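Local atomic coordinates of tapirin (Caldicellulosiruptor kristjanssonii, PDB entry 6N2B), a protein that binds cellulose and probably helps this extremely thermophilic bacterium adhere to plant biomass. Residues 202-207 / 546-551; 292-297 / 309-314; 313-318 / 403-408. One frame throughout, in Å; residues are numbered along the deposited sequence.

Interaction 1. Residues 202-207 / 546-551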
# COMPACT_ATOMS: atom_id res chain seq x y z
N ASN A 202 9.70 2.74 -10.14
CA ASN A 202 11.00 2.97 -9.53
C ASN A 202 11.34 4.46 -9.37
O ASN A 202 12.46 4.79 -8.99
CB ASN A 202 12.10 2.22 -10.29
CG ASN A 202 12.38 2.78 -11.68
OD1 ASN A 202 11.92 3.86 -12.05
ND2 ASN A 202 13.17 2.04 -12.44
N ASP A 203 10.37 5.34 -9.59
CA ASP A 203 10.55 6.79 -9.49
C ASP A 203 10.08 7.28 -8.13
O ASP A 203 8.90 7.14 -7.80
CB ASP A 203 9.76 7.49 -10.59
CG ASP A 203 10.00 8.98 -10.63
OD1 ASP A 203 11.02 9.44 -10.08
OD2 ASP A 203 9.15 9.68 -11.23
N LEU A 204 10.99 7.89 -7.37
CA LEU A 204 10.64 8.36 -6.03
C LEU A 204 9.49 9.36 -6.07
O LEU A 204 8.65 9.37 -5.16
CB LEU A 204 11.87 8.98 -5.35
CG LEU A 204 11.69 9.83 -4.09
CD1 LEU A 204 11.59 8.97 -2.83
CD2 LEU A 204 12.86 10.76 -3.96
N PHE A 205 9.42 10.18 -7.10
CA PHE A 205 8.41 11.23 -7.16
C PHE A 205 7.04 10.73 -7.61
O PHE A 205 6.11 11.54 -7.72
CB PHE A 205 8.91 12.37 -8.05
CG PHE A 205 10.16 12.99 -7.51
CD1 PHE A 205 10.11 13.85 -6.42
CD2 PHE A 205 11.40 12.64 -8.01
CE1 PHE A 205 11.26 14.39 -5.88
CE2 PHE A 205 12.55 13.16 -7.47
CZ PHE A 205 12.48 14.05 -6.41
N GLU A 206 6.91 9.43 -7.87
CA GLU A 206 5.61 8.81 -8.10
C GLU A 206 4.89 8.46 -6.79
O GLU A 206 3.68 8.23 -6.80
CB GLU A 206 5.78 7.57 -8.99
CG GLU A 206 4.71 6.45 -8.85
CD GLU A 206 3.28 6.88 -9.27
OE1 GLU A 206 3.12 7.89 -9.99
OE2 GLU A 206 2.31 6.19 -8.86
N TYR A 207 5.58 8.47 -5.66
CA TYR A 207 5.00 7.93 -4.44
C TYR A 207 4.20 8.99 -3.68
O TYR A 207 4.65 10.14 -3.53
CB TYR A 207 6.09 7.29 -3.59
CG TYR A 207 6.43 5.97 -4.24
CD1 TYR A 207 7.30 5.92 -5.34
CD2 TYR A 207 5.81 4.80 -3.84
CE1 TYR A 207 7.58 4.72 -5.97
CE2 TYR A 207 6.08 3.59 -4.47
CZ TYR A 207 6.96 3.56 -5.54
OH TYR A 207 7.20 2.35 -6.15
N LEU A 546 18.24 14.59 -0.33
CA LEU A 546 18.47 13.16 -0.17
C LEU A 546 19.62 12.62 -1.01
O LEU A 546 19.91 11.42 -0.92
CB LEU A 546 17.21 12.37 -0.54
CG LEU A 546 15.91 12.73 0.17
CD1 LEU A 546 14.75 11.89 -0.37
CD2 LEU A 546 16.09 12.59 1.69
N ASN A 547 20.26 13.46 -1.83
CA ASN A 547 21.30 13.02 -2.75
C ASN A 547 20.75 11.86 -3.59
O ASN A 547 21.25 10.73 -3.58
CB ASN A 547 22.57 12.64 -1.99
CG ASN A 547 23.80 12.57 -2.87
OD1 ASN A 547 23.80 13.02 -4.01
ND2 ASN A 547 24.88 12.00 -2.33
N TYR A 548 19.67 12.18 -4.28
CA TYR A 548 18.85 11.20 -4.97
C TYR A 548 19.27 11.13 -6.43
O TYR A 548 19.44 12.17 -7.07
CB TYR A 548 17.36 11.56 -4.89
CG TYR A 548 16.48 10.58 -5.63
CD1 TYR A 548 16.44 9.23 -5.26
CD2 TYR A 548 15.70 10.99 -6.70
CE1 TYR A 548 15.63 8.34 -5.95
CE2 TYR A 548 14.89 10.11 -7.39
CZ TYR A 548 14.86 8.78 -7.01
OH TYR A 548 14.05 7.90 -7.70
N ILE A 549 19.42 9.92 -6.95
CA ILE A 549 19.74 9.70 -8.36
C ILE A 549 18.60 8.90 -8.99
O ILE A 549 18.49 7.69 -8.80
CB ILE A 549 21.08 8.98 -8.54
CG1 ILE A 549 22.20 9.71 -7.81
CG2 ILE A 549 21.42 8.88 -10.02
CD1 ILE A 549 23.12 8.82 -7.03
N PRO A 550 17.73 9.55 -9.76
CA PRO A 550 16.63 8.82 -10.41
C PRO A 550 17.15 7.80 -11.40
O PRO A 550 18.10 8.08 -12.15
CB PRO A 550 15.84 9.94 -11.12
CG PRO A 550 16.64 11.18 -10.97
CD PRO A 550 17.54 11.00 -9.80
N PRO A 551 16.53 6.62 -11.44
CA PRO A 551 17.08 5.48 -12.22
C PRO A 551 17.12 5.71 -13.73
O PRO A 551 18.21 5.63 -14.32
CB PRO A 551 16.12 4.34 -11.88
CG PRO A 551 15.50 4.75 -10.58
CD PRO A 551 15.38 6.22 -10.62
O HOH W 1 14.17 4.96 -7.29
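Tyr548 packs its ring against Leu204 and Phe205, and its hydroxyl reaches the backbone of Leu204. The contact joins two distant parts of a beta-helix protein: the lead-in to its first modelled strand, 207-211, and the C-terminal tail that leaves helix 536-546. It illustrates how one aromatic side chain can tie a chain terminus to a repetitive fold. Leu204 CD2 sits over the centre of the Tyr548 ring, 3.8 Å from the centroid and only 5° off the ring normal, a CH-pi contact. Pro550 N, from the tail itself, lies over the opposite face nearer the rim, so the ring is clasped between leucine and proline. Phe205 meets the same ring obliquely, its CE2 3.8 Å from Tyr548 CE2. At the polar end, Leu204 N donates to Tyr548 OH over 3.1 Å with an N-H...O angle of 156°. Water 1, in the ring plane, meets that hydroxyl; its link to Asn202 O is doubtfully short. Farther along the tail, Pro551 slides past Asn202, running the opposite way, with CG 3.4 Å from Asn202 O.

The next shell explains these positions. Tyr548 CG is anti to the backbone N (chi1 179°), which puts it out from the tail on the side of 202-207. Asn547 ends the helix in a Schellman motif, turning the chain just before Tyr548, while Leu546 CD1 adds an apolar touch to Leu204 CD2 at 4.2 Å. On the other segment, residues 204-206 form a short 3-10 turn, with Glu206 N bonded to Asp203 O. Helix 536-546 also packs on Phe205 through Ile542 and Thr543. Asp203 divides its carboxylate: OD2 forms a salt bridge with Arg533, and OD1 accepts a weak bond from Phe205 N at 3.5 Å.

Interaction 2. Residues 292-297 / 309-314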
# COMPACT_ATOMS: atom_id res chain seq x y z
N ASN A 292 -4.68 -5.30 -9.63
CA ASN A 292 -4.36 -5.81 -10.96
C ASN A 292 -3.44 -7.02 -10.84
O ASN A 292 -3.85 -8.15 -11.11
CB ASN A 292 -3.74 -4.69 -11.79
CG ASN A 292 -3.48 -5.11 -13.21
OD1 ASN A 292 -4.03 -6.10 -13.68
ND2 ASN A 292 -2.64 -4.36 -13.91
N LYS A 293 -2.20 -6.80 -10.42
CA LYS A 293 -1.23 -7.88 -10.22
C LYS A 293 -0.76 -7.87 -8.77
O LYS A 293 -0.45 -6.81 -8.22
CB LYS A 293 -0.05 -7.73 -11.19
CG LYS A 293 -0.44 -7.22 -12.57
CD LYS A 293 0.75 -7.15 -13.51
CE LYS A 293 0.38 -6.43 -14.81
NZ LYS A 293 1.34 -6.72 -15.91
N ILE A 294 -0.74 -9.05 -8.16
CA ILE A 294 -0.25 -9.23 -6.80
C ILE A 294 0.88 -10.25 -6.83
O ILE A 294 0.77 -11.28 -7.50
CB ILE A 294 -1.36 -9.73 -5.86
CG1 ILE A 294 -2.53 -8.75 -5.81
CG2 ILE A 294 -0.79 -10.03 -4.46
CD1 ILE A 294 -3.63 -9.18 -4.86
N TYR A 295 1.96 -9.96 -6.11
CA TYR A 295 2.99 -10.96 -5.85
C TYR A 295 3.26 -11.00 -4.36
O TYR A 295 3.37 -9.96 -3.71
CB TYR A 295 4.30 -10.66 -6.62
CG TYR A 295 5.50 -11.45 -6.10
CD1 TYR A 295 5.76 -12.74 -6.55
CD2 TYR A 295 6.36 -10.91 -5.15
CE1 TYR A 295 6.85 -13.48 -6.07
CE2 TYR A 295 7.44 -11.63 -4.66
CZ TYR A 295 7.68 -12.92 -5.14
OH TYR A 295 8.75 -13.64 -4.66
N THR A 296 3.36 -12.21 -3.81
CA THR A 296 3.93 -12.41 -2.48
C THR A 296 5.07 -13.41 -2.53
O THR A 296 5.12 -14.29 -3.40
CB THR A 296 2.90 -12.90 -1.45
OG1 THR A 296 2.85 -14.33 -1.48
CG2 THR A 296 1.53 -12.34 -1.73
N GLY A 297 5.98 -13.28 -1.57
CA GLY A 297 7.04 -14.25 -1.37
C GLY A 297 6.58 -15.41 -0.51
O GLY A 297 5.39 -15.74 -0.45
N TYR A 309 -12.09 -9.87 -2.08
CA TYR A 309 -10.73 -9.68 -2.54
C TYR A 309 -10.63 -10.13 -3.99
O TYR A 309 -10.84 -11.30 -4.29
CB TYR A 309 -9.78 -10.48 -1.67
CG TYR A 309 -9.90 -10.18 -0.20
CD1 TYR A 309 -9.18 -9.14 0.38
CD2 TYR A 309 -10.72 -10.94 0.62
CE1 TYR A 309 -9.28 -8.86 1.74
CE2 TYR A 309 -10.83 -10.67 1.99
CZ TYR A 309 -10.11 -9.63 2.54
OH TYR A 309 -10.20 -9.35 3.90
N LYS A 310 -10.29 -9.21 -4.88
CA LYS A 310 -10.12 -9.50 -6.30
C LYS A 310 -8.68 -9.22 -6.72
O LYS A 310 -8.14 -8.15 -6.45
CB LYS A 310 -11.09 -8.67 -7.14
CG LYS A 310 -12.56 -8.85 -6.76
CD LYS A 310 -13.46 -7.93 -7.57
CE LYS A 310 -14.80 -7.67 -6.89
NZ LYS A 310 -15.91 -8.55 -7.37
N ALA A 311 -8.06 -10.18 -7.38
CA ALA A 311 -6.84 -9.94 -8.13
C ALA A 311 -7.04 -10.45 -9.55
O ALA A 311 -7.71 -11.46 -9.77
CB ALA A 311 -5.63 -10.62 -7.49
N ASN A 312 -6.47 -9.74 -10.52
CA ASN A 312 -6.52 -10.24 -11.88
C ASN A 312 -5.40 -11.23 -12.15
O ASN A 312 -5.60 -12.23 -12.86
CB ASN A 312 -6.46 -9.09 -12.88
CG ASN A 312 -7.20 -9.41 -14.14
OD1 ASN A 312 -8.41 -9.65 -14.13
ND2 ASN A 312 -6.47 -9.45 -15.26
N GLU A 313 -4.20 -10.95 -11.63
CA GLU A 313 -3.09 -11.88 -11.63
C GLU A 313 -2.62 -12.00 -10.19
O GLU A 313 -2.62 -11.00 -9.47
CB GLU A 313 -1.93 -11.41 -12.51
CG GLU A 313 -2.38 -10.66 -13.74
CD GLU A 313 -1.25 -10.32 -14.72
OE1 GLU A 313 -0.08 -10.74 -14.47
OE2 GLU A 313 -1.53 -9.64 -15.73
N ILE A 314 -2.26 -13.22 -9.78
CA ILE A 314 -1.74 -13.46 -8.43
C ILE A 314 -0.60 -14.46 -8.56
O ILE A 314 -0.77 -15.53 -9.14
CB ILE A 314 -2.83 -13.96 -7.45
CG1 ILE A 314 -2.22 -14.56 -6.18
CG2 ILE A 314 -3.73 -14.98 -8.10
CD1 ILE A 314 -1.53 -13.55 -5.29
O HOH W 2 -3.63 -7.99 -15.73
O HOH W 3 2.06 -9.89 -15.77
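The carboxylate of Glu313 lies under the aliphatic chain of Lys293, whose CG, CD and CE pass over one of its faces; Lys293 CD comes to 3.8 Å from Glu313 OE1. Both chains are extended beyond CG and point the same way. Their charged ends stay beyond salt-bridge range, with Lys293 NZ 4.1 Å from Glu313 OE2, and water 3 spans the gap from Lys293 NZ to Glu313 OE1. Tyr315 OH is a further partner of Glu313 OE1, on the carboxylate side away from Lys293. The amides of Asn292 and Asn312, their planes 42° apart, share water 2, which donates to Asn292 OD1 and Glu313 OE2 and accepts from Asn312 ND2.

Beneath these polar groups the backbones pair in parallel, as expected of neighbouring coils of a parallel beta-helix. Asn292 O receives Glu313 N at 2.9 Å, and also a weak bond from Asn312 N; Ile294 N in turn reaches Glu313 O at 3.0 Å, tilted 36° out of the carbonyl plane. Opposite the Lys293-Glu313 face, Ile294 and Ile314 cross, CG2 of the former 3.7 Å from CD1 of the latter. With CD1 anti to CA (chi2 -178°), Ile294 stretches out far enough to bring CD1 within 3.6 Å of Ala311 CB.

The chain turns a corner at Asn292 and again at Asn312 and Glu313, so one coil is laid on the next corner over corner. Strand 293-296 runs between 269-272 and 314-316, while strand 307-311 belongs to another face, between 287-291 and 327-330. Leu289, Met301 and Ile330 from surrounding strands meet the isoleucines.

Interaction 3. Residues 313-318 / 403-408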
# COMPACT_ATOMS: atom_id res chain seq x y z
N GLU A 313 -4.20 -10.95 -11.63
CA GLU A 313 -3.09 -11.88 -11.63
C GLU A 313 -2.62 -12.00 -10.19
O GLU A 313 -2.62 -11.00 -9.47
CB GLU A 313 -1.93 -11.41 -12.51
CG GLU A 313 -2.38 -10.66 -13.74
CD GLU A 313 -1.25 -10.32 -14.72
OE1 GLU A 313 -0.08 -10.74 -14.47
OE2 GLU A 313 -1.53 -9.64 -15.73
N ILE A 314 -2.26 -13.22 -9.78
CA ILE A 314 -1.74 -13.46 -8.43
C ILE A 314 -0.60 -14.46 -8.56
O ILE A 314 -0.77 -15.53 -9.14
CB ILE A 314 -2.83 -13.96 -7.45
CG1 ILE A 314 -2.22 -14.56 -6.18
CG2 ILE A 314 -3.73 -14.98 -8.10
CD1 ILE A 314 -1.53 -13.55 -5.29
N TYR A 315 0.56 -14.11 -8.04
CA TYR A 315 1.72 -15.00 -8.03
C TYR A 315 2.24 -15.10 -6.61
O TYR A 315 2.39 -14.07 -5.94
CB TYR A 315 2.82 -14.50 -8.95
CG TYR A 315 2.34 -14.12 -10.33
CD1 TYR A 315 2.13 -15.09 -11.30
CD2 TYR A 315 2.07 -12.80 -10.66
CE1 TYR A 315 1.68 -14.75 -12.57
CE2 TYR A 315 1.64 -12.45 -11.93
CZ TYR A 315 1.43 -13.43 -12.88
OH TYR A 315 0.98 -13.11 -14.13
N SER A 316 2.51 -16.31 -6.15
CA SER A 316 2.91 -16.45 -4.76
C SER A 316 3.84 -17.63 -4.56
O SER A 316 3.50 -18.76 -4.93
CB SER A 316 1.70 -16.59 -3.84
OG SER A 316 2.13 -16.61 -2.50
N ASP A 317 5.00 -17.36 -3.97
CA ASP A 317 5.95 -18.39 -3.59
C ASP A 317 5.54 -19.11 -2.30
O ASP A 317 6.31 -19.94 -1.80
CB ASP A 317 7.34 -17.76 -3.43
CG ASP A 317 7.95 -17.34 -4.77
OD1 ASP A 317 7.40 -17.74 -5.82
OD2 ASP A 317 8.97 -16.62 -4.78
N GLY A 318 4.34 -18.81 -1.78
CA GLY A 318 3.83 -19.36 -0.55
C GLY A 318 2.35 -19.71 -0.63
O GLY A 318 1.82 -19.94 -1.73
N PRO A 403 3.31 -22.01 -16.14
CA PRO A 403 3.99 -20.94 -16.88
C PRO A 403 4.95 -20.18 -15.98
O PRO A 403 5.00 -20.36 -14.76
CB PRO A 403 2.85 -20.04 -17.38
CG PRO A 403 1.65 -20.43 -16.56
CD PRO A 403 1.85 -21.85 -16.12
N SER A 404 5.76 -19.34 -16.61
CA SER A 404 6.76 -18.61 -15.87
C SER A 404 6.16 -17.35 -15.26
O SER A 404 5.22 -16.77 -15.81
CB SER A 404 7.94 -18.25 -16.78
OG SER A 404 8.64 -19.42 -17.18
N TYR A 405 6.68 -16.96 -14.10
CA TYR A 405 6.39 -15.65 -13.52
C TYR A 405 6.68 -14.57 -14.56
O TYR A 405 7.62 -14.70 -15.34
CB TYR A 405 7.25 -15.39 -12.28
CG TYR A 405 6.73 -15.99 -10.99
CD1 TYR A 405 5.54 -16.72 -10.95
CD2 TYR A 405 7.45 -15.83 -9.82
CE1 TYR A 405 5.09 -17.27 -9.75
CE2 TYR A 405 7.01 -16.38 -8.64
CZ TYR A 405 5.84 -17.09 -8.59
OH TYR A 405 5.44 -17.60 -7.39
N PRO A 406 5.90 -13.50 -14.58
CA PRO A 406 6.23 -12.37 -15.46
C PRO A 406 7.43 -11.61 -14.93
O PRO A 406 7.82 -11.76 -13.76
CB PRO A 406 4.94 -11.53 -15.43
CG PRO A 406 4.35 -11.83 -14.09
CD PRO A 406 4.71 -13.25 -13.75
N PRO A 407 8.07 -10.79 -15.76
CA PRO A 407 9.39 -10.24 -15.37
C PRO A 407 9.36 -9.14 -14.32
O PRO A 407 10.41 -8.87 -13.72
CB PRO A 407 9.95 -9.71 -16.70
CG PRO A 407 8.74 -9.50 -17.57
CD PRO A 407 7.80 -10.60 -17.20
N PHE A 408 8.21 -8.51 -14.06
CA PHE A 408 8.20 -7.41 -13.09
C PHE A 408 8.61 -7.89 -11.71
O PHE A 408 9.14 -7.11 -10.91
CB PHE A 408 6.82 -6.73 -13.02
CG PHE A 408 5.78 -7.47 -12.21
CD1 PHE A 408 5.69 -7.28 -10.84
CD2 PHE A 408 4.88 -8.32 -12.81
CE1 PHE A 408 4.74 -7.96 -10.09
CE2 PHE A 408 3.92 -8.99 -12.07
CZ PHE A 408 3.85 -8.80 -10.70
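Tyr315 meets Tyr405 and Pro406 here, and Asp317 supplies the polar partner, as a loop lies across the outside of a beta-helix face. One hydrogen bond spans the contact: Tyr405 OH donates to Asp317 OD1 (2.5 Å), meeting it on the anti side and 30° out of the carboxylate plane; the planes of ring and carboxylate are inclined by only 13°. Within 313-318, Tyr315 OH donates to Glu313 OE1 at 2.6 Å, coming from above the carboxylate plane, and this holds the hydroxyl end of the ring that receives the loop. Asp317 OD2 has a second tyrosine partner, Tyr295 OH. Ser316 OG, whose other partner is Thr296 OG1, accepts from Gly318 N in an ST turn as the chain rounds the next corner.

CH-pi contacts fill the middle. Pro406 CD sits over one face of the Tyr315 ring, 3.6 Å from its centroid and 19° off the normal. Tyr315 CB does the same for Tyr405, at 4.1 Å from that centroid. Tyr315 CG, anti to the carbonyl carbon, is carried out toward the loop.

Between the rings themselves the fit is oblique: Tyr315 and Tyr405 slide past each other in opposite directions with centroids 5.5 Å apart. Phe408 offers its edge, CE2 to Tyr315 CE2 at 4.1 Å.

Strand 314-316 runs between 293-296 and 333-336, and the loop spans all three: Tyr405 touches Tyr295, Pro403 touches Ile335, and Phe408, opening helix 408-413, reaches Lys293. The loop follows strand 393-396, in the last coil, and thus doubles back along the side of the beta-helix.

In the fold
Interactions 2 and 3 are two layers of one site, their centres 9 Å apart. Their ranges overlap at Glu313 and Ile314, which pair across interaction 2, while Tyr315, next along the strand, faces the loop 403-408 in interaction 3. Between them, Thr296 OG1 and Ser316 OG (2.6 Å) and Ile294 O and Tyr315 N (2.9 Å) form probable hydrogen bonds. Interaction 1 stands apart, with its centre 25 Å from that of interaction 2 and 26 Å from that of interaction 3; nearest atoms are about 12 and 10 Å away. It brings together the two ends of the modelled chain. All three lie away from the calcium site of Asp429 and Glu465.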